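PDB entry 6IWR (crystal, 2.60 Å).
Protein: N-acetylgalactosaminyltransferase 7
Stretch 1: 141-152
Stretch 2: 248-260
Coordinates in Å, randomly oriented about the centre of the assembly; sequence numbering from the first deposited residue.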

ATOM      1  N   HIS A 141      -4.956  34.844 -31.965  1.00 29.19           N
ATOM      2  CA  HIS A 141      -4.026  35.277 -32.997  1.00 32.74           C
ATOM      3  C   HIS A 141      -2.813  35.949 -32.362  1.00 31.51           C
ATOM      4  O   HIS A 141      -2.944  36.984 -31.699  1.00 28.94           O
ATOM      5  CB  HIS A 141      -4.741  36.186 -33.991  1.00 31.95           C
ATOM      6  CG  HIS A 141      -5.685  35.437 -34.876  1.00 36.55           C
ATOM      7  ND1 HIS A 141      -5.323  34.964 -36.118  1.00 37.65           N
ATOM      8  CD2 HIS A 141      -6.947  34.998 -34.661  1.00 37.16           C
ATOM      9  CE1 HIS A 141      -6.338  34.305 -36.648  1.00 37.24           C
ATOM     10  NE2 HIS A 141      -7.333  34.307 -35.782  1.00 36.52           N
ATOM     11  N   TYR A 142      -1.639  35.357 -32.579  1.00 31.11           N
ATOM     12  CA  TYR A 142      -0.403  35.708 -31.896  1.00 33.87           C
ATOM     13  C   TYR A 142       0.581  36.362 -32.858  1.00 34.87           C
ATOM     14  O   TYR A 142       0.695  35.966 -34.024  1.00 34.38           O
ATOM     15  CB  TYR A 142       0.274  34.473 -31.266  1.00 26.76           C
ATOM     16  CG  TYR A 142      -0.564  33.646 -30.310  1.00 26.57           C
ATOM     17  CD1 TYR A 142      -1.419  32.646 -30.772  1.00 25.60           C
ATOM     18  CD2 TYR A 142      -0.474  33.842 -28.930  1.00 31.74           C
ATOM     19  CE1 TYR A 142      -2.177  31.880 -29.881  1.00 26.01           C
ATOM     20  CE2 TYR A 142      -1.224  33.074 -28.028  1.00 23.98           C
ATOM     21  CZ  TYR A 142      -2.070  32.103 -28.512  1.00 28.80           C
ATOM     22  OH  TYR A 142      -2.808  31.352 -27.619  1.00 32.91           O
ATOM     23  N   ASP A 143       1.348  37.305 -32.334  1.00 34.30           N
ATOM     24  CA  ASP A 143       2.162  38.210 -33.124  1.00 34.16           C
ATOM     25  C   ASP A 143       3.292  37.632 -33.967  1.00 39.86           C
ATOM     26  O   ASP A 143       3.696  38.291 -34.896  1.00 55.82           O
ATOM     27  CB  ASP A 143       2.685  39.363 -32.276  1.00 37.30           C
ATOM     28  CG  ASP A 143       1.987  40.662 -32.563  1.00 39.61           C
ATOM     29  OD1 ASP A 143       1.062  40.677 -33.378  1.00 37.06           O
ATOM     30  OD2 ASP A 143       2.365  41.671 -31.962  1.00 43.04           O
ATOM     31  N   GLU A 144       3.847  36.477 -33.629  1.00 27.82           N
ATOM     32  CA  GLU A 144       4.939  35.852 -34.419  1.00 37.49           C
ATOM     33  C   GLU A 144       6.286  36.377 -34.033  1.00 35.56           C
ATOM     34  O   GLU A 144       7.296  35.898 -34.461  1.00 37.52           O
ATOM     35  CB  GLU A 144       4.796  36.059 -35.928  1.00 31.28           C
ATOM     36  CG  GLU A 144       3.604  35.409 -36.569  1.00 33.84           C
ATOM     37  CD  GLU A 144       2.797  36.360 -37.408  1.00 38.21           C
ATOM     38  OE1 GLU A 144       2.880  37.568 -37.200  1.00 32.43           O
ATOM     39  OE2 GLU A 144       2.060  35.892 -38.281  1.00 39.44           O
ATOM     40  N   ASN A 145       6.250  37.323 -33.132  1.00 37.43           N
ATOM     41  CA  ASN A 145       7.328  38.150 -32.702  1.00 32.51           C
ATOM     42  C   ASN A 145       7.936  37.543 -31.434  1.00 36.86           C
ATOM     43  O   ASN A 145       8.629  38.200 -30.688  1.00 35.54           O
ATOM     44  CB  ASN A 145       6.690  39.493 -32.430  1.00 31.25           C
ATOM     45  CG  ASN A 145       7.673  40.560 -32.186  1.00 33.42           C
ATOM     46  OD1 ASN A 145       8.760  40.535 -32.708  1.00 45.07           O
ATOM     47  ND2 ASN A 145       7.294  41.520 -31.398  1.00 37.76           N
ATOM     48  N   LEU A 146       7.632  36.276 -31.201  1.00 31.69           N
ATOM     49  CA  LEU A 146       7.961  35.550 -29.997  1.00 29.85           C
ATOM     50  C   LEU A 146       9.429  35.285 -29.777  1.00 29.49           C
ATOM     51  O   LEU A 146      10.211  35.271 -30.703  1.00 35.93           O
ATOM     52  CB  LEU A 146       7.248  34.211 -30.023  1.00 35.17           C
ATOM     53  CG  LEU A 146       5.751  34.204 -30.271  1.00 37.19           C
ATOM     54  CD1 LEU A 146       5.341  32.942 -31.003  1.00 24.61           C
ATOM     55  CD2 LEU A 146       5.021  34.329 -28.954  1.00 27.01           C
ATOM     56  N   LEU A 147       9.794  35.097 -28.521  1.00 27.81           N
ATOM     57  CA  LEU A 147      11.136  34.704 -28.138  1.00 26.58           C
ATOM     58  C   LEU A 147      11.435  33.289 -28.588  1.00 28.50           C
ATOM     59  O   LEU A 147      10.553  32.464 -28.654  1.00 29.21           O
ATOM     60  CB  LEU A 147      11.269  34.744 -26.624  1.00 28.33           C
ATOM     61  CG  LEU A 147      11.703  35.952 -25.802  1.00 33.04           C
ATOM     62  CD1 LEU A 147      12.019  37.171 -26.624  1.00 28.62           C
ATOM     63  CD2 LEU A 147      10.688  36.283 -24.735  1.00 23.49           C
ATOM     64  N   THR A 148      12.688  33.002 -28.885  1.00 24.70           N
ATOM     65  CA  THR A 148      13.115  31.629 -29.133  1.00 25.69           C
ATOM     66  C   THR A 148      13.264  30.861 -27.811  1.00 27.73           C
ATOM     67  O   THR A 148      13.263  31.445 -26.728  1.00 32.83           O
ATOM     68  CB  THR A 148      14.435  31.619 -29.884  1.00 27.29           C
ATOM     69  OG1 THR A 148      15.450  32.198 -29.049  1.00 28.36           O
ATOM     70  CG2 THR A 148      14.319  32.427 -31.178  1.00 19.78           C
ATOM     71  N   SER A 149      13.413  29.537 -27.887  1.00 28.71           N
ATOM     72  CA  SER A 149      13.530  28.759 -26.657  1.00 28.35           C
ATOM     73  C   SER A 149      14.526  27.615 -26.777  1.00 26.26           C
ATOM     74  O   SER A 149      14.634  26.956 -27.823  1.00 28.70           O
ATOM     75  CB  SER A 149      12.166  28.180 -26.218  1.00 24.65           C
ATOM     76  OG  SER A 149      11.264  29.217 -25.879  1.00 29.09           O
ATOM     77  N   SER A 150      15.230  27.362 -25.680  1.00 23.57           N
ATOM     78  CA  SER A 150      15.907  26.088 -25.467  1.00 24.73           C
ATOM     79  C   SER A 150      14.994  25.225 -24.602  1.00 26.96           C
ATOM     80  O   SER A 150      14.649  25.632 -23.487  1.00 29.63           O
ATOM     81  CB  SER A 150      17.258  26.314 -24.784  1.00 26.13           C
ATOM     82  OG  SER A 150      18.119  27.137 -25.574  1.00 27.83           O
ATOM     83  N   VAL A 151      14.554  24.070 -25.097  1.00 21.23           N
ATOM     84  CA  VAL A 151      13.868  23.147 -24.196  1.00 26.56           C
ATOM     85  C   VAL A 151      14.920  22.237 -23.578  1.00 25.85           C
ATOM     86  O   VAL A 151      15.765  21.666 -24.284  1.00 27.06           O
ATOM     87  CB  VAL A 151      12.735  22.347 -24.891  1.00 27.64           C
ATOM     88  CG1 VAL A 151      11.987  23.158 -25.946  1.00 23.97           C
ATOM     89  CG2 VAL A 151      13.200  21.018 -25.458  1.00 34.98           C
ATOM     90  N   VAL A 152      14.914  22.135 -22.253  1.00 26.22           N
ATOM     91  CA  VAL A 152      15.855  21.276 -21.551  1.00 27.52           C
ATOM     92  C   VAL A 152      15.065  20.160 -20.893  1.00 22.81           C
ATOM     93  O   VAL A 152      14.021  20.404 -20.279  1.00 23.13           O
ATOM     94  CB  VAL A 152      16.714  22.053 -20.535  1.00 24.06           C
ATOM     95  CG1 VAL A 152      16.821  23.538 -20.921  1.00 24.83           C
ATOM     96  CG2 VAL A 152      16.162  21.920 -19.219  1.00 24.89           C
ATOM     97  N   VAL A 248      -0.885  20.311 -29.311  1.00 21.10           N
ATOM     98  CA  VAL A 248      -0.665  21.084 -30.537  1.00 28.90           C
ATOM     99  C   VAL A 248      -0.860  22.559 -30.236  1.00 27.88           C
ATOM    100  O   VAL A 248      -1.736  22.948 -29.456  1.00 28.31           O
ATOM    101  CB  VAL A 248      -1.548  20.620 -31.728  1.00 28.64           C
ATOM    102  CG1 VAL A 248      -1.898  19.143 -31.660  1.00 21.99           C
ATOM    103  CG2 VAL A 248      -2.762  21.518 -31.962  1.00 22.53           C
ATOM    104  N   ASN A 249      -0.024  23.380 -30.871  1.00 27.43           N
ATOM    105  CA  ASN A 249       0.083  24.807 -30.593  1.00 26.97           C
ATOM    106  C   ASN A 249       0.253  25.064 -29.100  1.00 28.86           C
ATOM    107  O   ASN A 249      -0.493  25.840 -28.492  1.00 32.25           O
ATOM    108  CB  ASN A 249      -1.114  25.576 -31.140  1.00 27.15           C
ATOM    109  CG  ASN A 249      -0.910  27.057 -31.055  1.00 28.35           C
ATOM    110  OD1 ASN A 249       0.227  27.519 -31.018  1.00 25.37           O
ATOM    111  ND2 ASN A 249      -1.993  27.814 -31.016  1.00 25.75           N
ATOM    112  N   TRP A 250       1.261  24.402 -28.508  1.00 25.66           N
ATOM    113  CA  TRP A 250       1.610  24.638 -27.110  1.00 25.25           C
ATOM    114  C   TRP A 250       2.542  25.810 -26.950  1.00 25.99           C
ATOM    115  O   TRP A 250       2.628  26.371 -25.849  1.00 30.79           O
ATOM    116  CB  TRP A 250       2.295  23.425 -26.472  1.00 23.78           C
ATOM    117  CG  TRP A 250       3.652  23.137 -27.056  1.00 24.39           C
ATOM    118  CD1 TRP A 250       3.910  22.659 -28.312  1.00 26.60           C
ATOM    119  CD2 TRP A 250       4.939  23.296 -26.417  1.00 27.11           C
ATOM    120  NE1 TRP A 250       5.268  22.494 -28.488  1.00 25.03           N
ATOM    121  CE2 TRP A 250       5.923  22.886 -27.354  1.00 22.92           C
ATOM    122  CE3 TRP A 250       5.354  23.727 -25.143  1.00 26.75           C
ATOM    123  CZ2 TRP A 250       7.295  22.905 -27.068  1.00 21.14           C
ATOM    124  CZ3 TRP A 250       6.732  23.748 -24.860  1.00 25.05           C
ATOM    125  CH2 TRP A 250       7.679  23.338 -25.825  1.00 25.71           C
ATOM    126  N   TYR A 251       3.227  26.197 -28.021  1.00 24.11           N
ATOM    127  CA  TYR A 251       4.368  27.085 -27.905  1.00 22.75           C
ATOM    128  C   TYR A 251       3.948  28.549 -27.817  1.00 24.68           C
ATOM    129  O   TYR A 251       4.417  29.286 -26.941  1.00 26.27           O
ATOM    130  CB  TYR A 251       5.317  26.858 -29.078  1.00 22.78           C
ATOM    131  CG  TYR A 251       6.590  27.633 -28.913  1.00 26.67           C
ATOM    132  CD1 TYR A 251       7.658  27.091 -28.218  1.00 22.92           C
ATOM    133  CD2 TYR A 251       6.715  28.943 -29.416  1.00 26.53           C
ATOM    134  CE1 TYR A 251       8.833  27.813 -28.034  1.00 26.74           C
ATOM    135  CE2 TYR A 251       7.881  29.672 -29.236  1.00 23.87           C
ATOM    136  CZ  TYR A 251       8.936  29.098 -28.538  1.00 24.19           C
ATOM    137  OH  TYR A 251      10.103  29.790 -28.346  1.00 24.78           O
ATOM    138  N   ALA A 252       3.093  29.003 -28.723  1.00 23.98           N
ATOM    139  CA  ALA A 252       2.748  30.427 -28.751  1.00 23.74           C
ATOM    140  C   ALA A 252       2.033  30.865 -27.477  1.00 24.27           C
ATOM    141  O   ALA A 252       2.472  31.833 -26.839  1.00 28.68           O
ATOM    142  CB  ALA A 252       1.921  30.728 -30.007  1.00 21.65           C
ATOM    143  N   PRO A 253       0.956  30.222 -27.057  1.00 22.85           N
ATOM    144  CA  PRO A 253       0.359  30.553 -25.749  1.00 24.66           C
ATOM    145  C   PRO A 253       1.374  30.600 -24.608  1.00 26.31           C
ATOM    146  O   PRO A 253       1.298  31.491 -23.752  1.00 28.03           O
ATOM    147  CB  PRO A 253      -0.671  29.429 -25.534  1.00 26.78           C
ATOM    148  CG  PRO A 253      -0.643  28.576 -26.795  1.00 28.72           C
ATOM    149  CD  PRO A 253       0.563  28.902 -27.573  1.00 24.88           C
ATOM    150  N   LEU A 254       2.332  29.664 -24.580  1.00 24.95           N
ATOM    151  CA  LEU A 254       3.250  29.584 -23.447  1.00 24.19           C
ATOM    152  C   LEU A 254       4.297  30.694 -23.478  1.00 25.61           C
ATOM    153  O   LEU A 254       4.665  31.243 -22.432  1.00 28.74           O
ATOM    154  CB  LEU A 254       3.934  28.219 -23.427  1.00 27.39           C
ATOM    155  CG  LEU A 254       4.810  27.887 -22.220  1.00 20.67           C
ATOM    156  CD1 LEU A 254       3.976  27.427 -21.067  1.00 22.99           C
ATOM    157  CD2 LEU A 254       5.783  26.828 -22.583  1.00 19.68           C
ATOM    158  N   VAL A 255       4.804  31.041 -24.660  1.00 23.20           N
ATOM    159  CA  VAL A 255       5.843  32.064 -24.720  1.00 24.84           C
ATOM    160  C   VAL A 255       5.324  33.473 -25.019  1.00 25.16           C
ATOM    161  O   VAL A 255       6.093  34.445 -24.931  1.00 28.92           O
ATOM    162  CB  VAL A 255       6.900  31.639 -25.750  1.00 22.87           C
ATOM    163  CG1 VAL A 255       8.031  32.639 -25.791  1.00 27.27           C
ATOM    164  CG2 VAL A 255       7.424  30.267 -25.388  1.00 24.70           C
ATOM    165  N   ALA A 256       4.063  33.631 -25.365  1.00 22.42           N
ATOM    166  CA  ALA A 256       3.566  34.985 -25.585  1.00 26.82           C
ATOM    167  C   ALA A 256       3.681  35.830 -24.323  1.00 28.43           C
ATOM    168  O   ALA A 256       4.246  36.934 -24.386  1.00 29.06           O
ATOM    169  CB  ALA A 256       2.127  34.939 -26.117  1.00 22.04           C
ATOM    170  N   PRO A 257       3.203  35.395 -23.164  1.00 26.96           N
ATOM    171  CA  PRO A 257       3.274  36.290 -21.995  1.00 25.97           C
ATOM    172  C   PRO A 257       4.699  36.698 -21.646  1.00 25.70           C
ATOM    173  O   PRO A 257       4.936  37.873 -21.335  1.00 24.88           O
ATOM    174  CB  PRO A 257       2.589  35.490 -20.877  1.00 21.83           C
ATOM    175  CG  PRO A 257       2.188  34.180 -21.477  1.00 23.58           C
ATOM    176  CD  PRO A 257       2.437  34.164 -22.929  1.00 24.24           C
ATOM    177  N   ILE A 258       5.668  35.778 -21.735  1.00 25.88           N
ATOM    178  CA  ILE A 258       7.061  36.128 -21.441  1.00 26.45           C
ATOM    179  C   ILE A 258       7.589  37.149 -22.439  1.00 28.99           C
ATOM    180  O   ILE A 258       8.458  37.963 -22.112  1.00 31.59           O
ATOM    181  CB  ILE A 258       7.952  34.871 -21.432  1.00 25.53           C
ATOM    182  CG1 ILE A 258       7.298  33.770 -20.589  1.00 24.52           C
ATOM    183  CG2 ILE A 258       9.345  35.204 -20.930  1.00 20.29           C
ATOM    184  CD1 ILE A 258       7.977  32.458 -20.711  1.00 24.98           C
ATOM    185  N   SER A 259       7.078  37.123 -23.665  1.00 28.05           N
ATOM    186  CA  SER A 259       7.522  38.075 -24.674  1.00 27.14           C
ATOM    187  C   SER A 259       6.978  39.483 -24.422  1.00 28.57           C
ATOM    188  O   SER A 259       7.645  40.459 -24.769  1.00 32.64           O
ATOM    189  CB  SER A 259       7.132  37.571 -26.064  1.00 28.61           C
ATOM    190  OG  SER A 259       7.530  36.212 -26.247  1.00 28.09           O
ATOM    191  N   LYS A 260       5.766  39.632 -23.847  1.00 29.39           N
ATOM    192  CA  LYS A 260       5.362  40.983 -23.427  1.00 35.64           C
ATOM    193  C   LYS A 260       6.252  41.458 -22.293  1.00 32.55           C
ATOM    194  O   LYS A 260       6.641  42.629 -22.247  1.00 40.05           O
ATOM    195  CB  LYS A 260       3.879  41.079 -22.995  1.00 32.51           C
ATOM    196  CG  LYS A 260       3.061  42.144 -23.811  1.00 41.14           C
ATOM    197  CD  LYS A 260       2.020  43.138 -23.102  1.00 41.63           C
ATOM    198  CE  LYS A 260       1.537  44.355 -24.093  1.00 56.94           C
ATOM    199  NZ  LYS A 260       0.297  44.346 -25.086  1.00 39.65           N
TER

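A loop can pack against a helix when its large side chains enter the hollows left where the helix carries small ones. The contact between residues 141-152 and 248-260 of N-acetylgalactosaminyltransferase 7 illustrates the principle. It buries 614 Å² of surface, counting both sides, and its three largest shares from the first stretch belong to Tyr142, Leu146 and Leu147.

Tyr142 points toward the helix and lays one face of its ring over Ala252. The CB of Ala252 lies 3.9 Å from the centroid of the Tyr142 ring and only 14° off its normal, a CH-pi contact. One turn on, the CB of Ala256 meets the ring near its plane, 4.0 Å from Tyr142 CD2. The methyl groups of the two alanines thus touch the same ring in different ways, and these small side chains are where the broad ring comes close to the helix. At the far end of the ring, Tyr142 OH reaches to 3.6 Å from Pro253 CB.

Leu146 packs against the same two alanines, with Ser259 close by. Its CA-to-CB bond runs sideways, but the end of the side chain turns in, placing Leu146 CD2 3.7 Å from Ala256 CA. Ala256 offers only a methyl group here, its CB 4.1 Å from Leu146 CD2. The CD1 of Leu146 also lies 4.2 Å from Ala252 CB, so both branches take part.

Leu147 extends the packing along the helix. Leu147 CB lies 4.0 Å from Val255 CG1, and Leu147 CD2 is 4.2 Å from Ile258 CG2. Ser259 sits beside these apolar contacts, its OG 3.5 Å from Leu147 CD2. Ser259 OG donates to Val255 O, at 2.6 Å, within its own helix, and accepts a weak hydrogen bond from Leu147 N at 3.4 Å.

The shortest hydrogen bond across the stretches is made by Tyr251, whose long side chain carries its hydroxyl to the loop. Tyr251 OH donates to Leu147 O at 2.7 Å, near the plane of the ring, and accepts from Ser149 OG at 2.8 Å. One hydroxyl therefore serves a backbone carbonyl and a buried serine at once, giving both polar groups a partner where the contact is otherwise largely apolar.

Where the strand begins, its alternation shows: Ser149 and Val151 point toward the second stretch, while Ser150 points away. Val151 CG1 closes the contact against the edge of the Trp250 ring, 4.3 Å from CH2 of that residue.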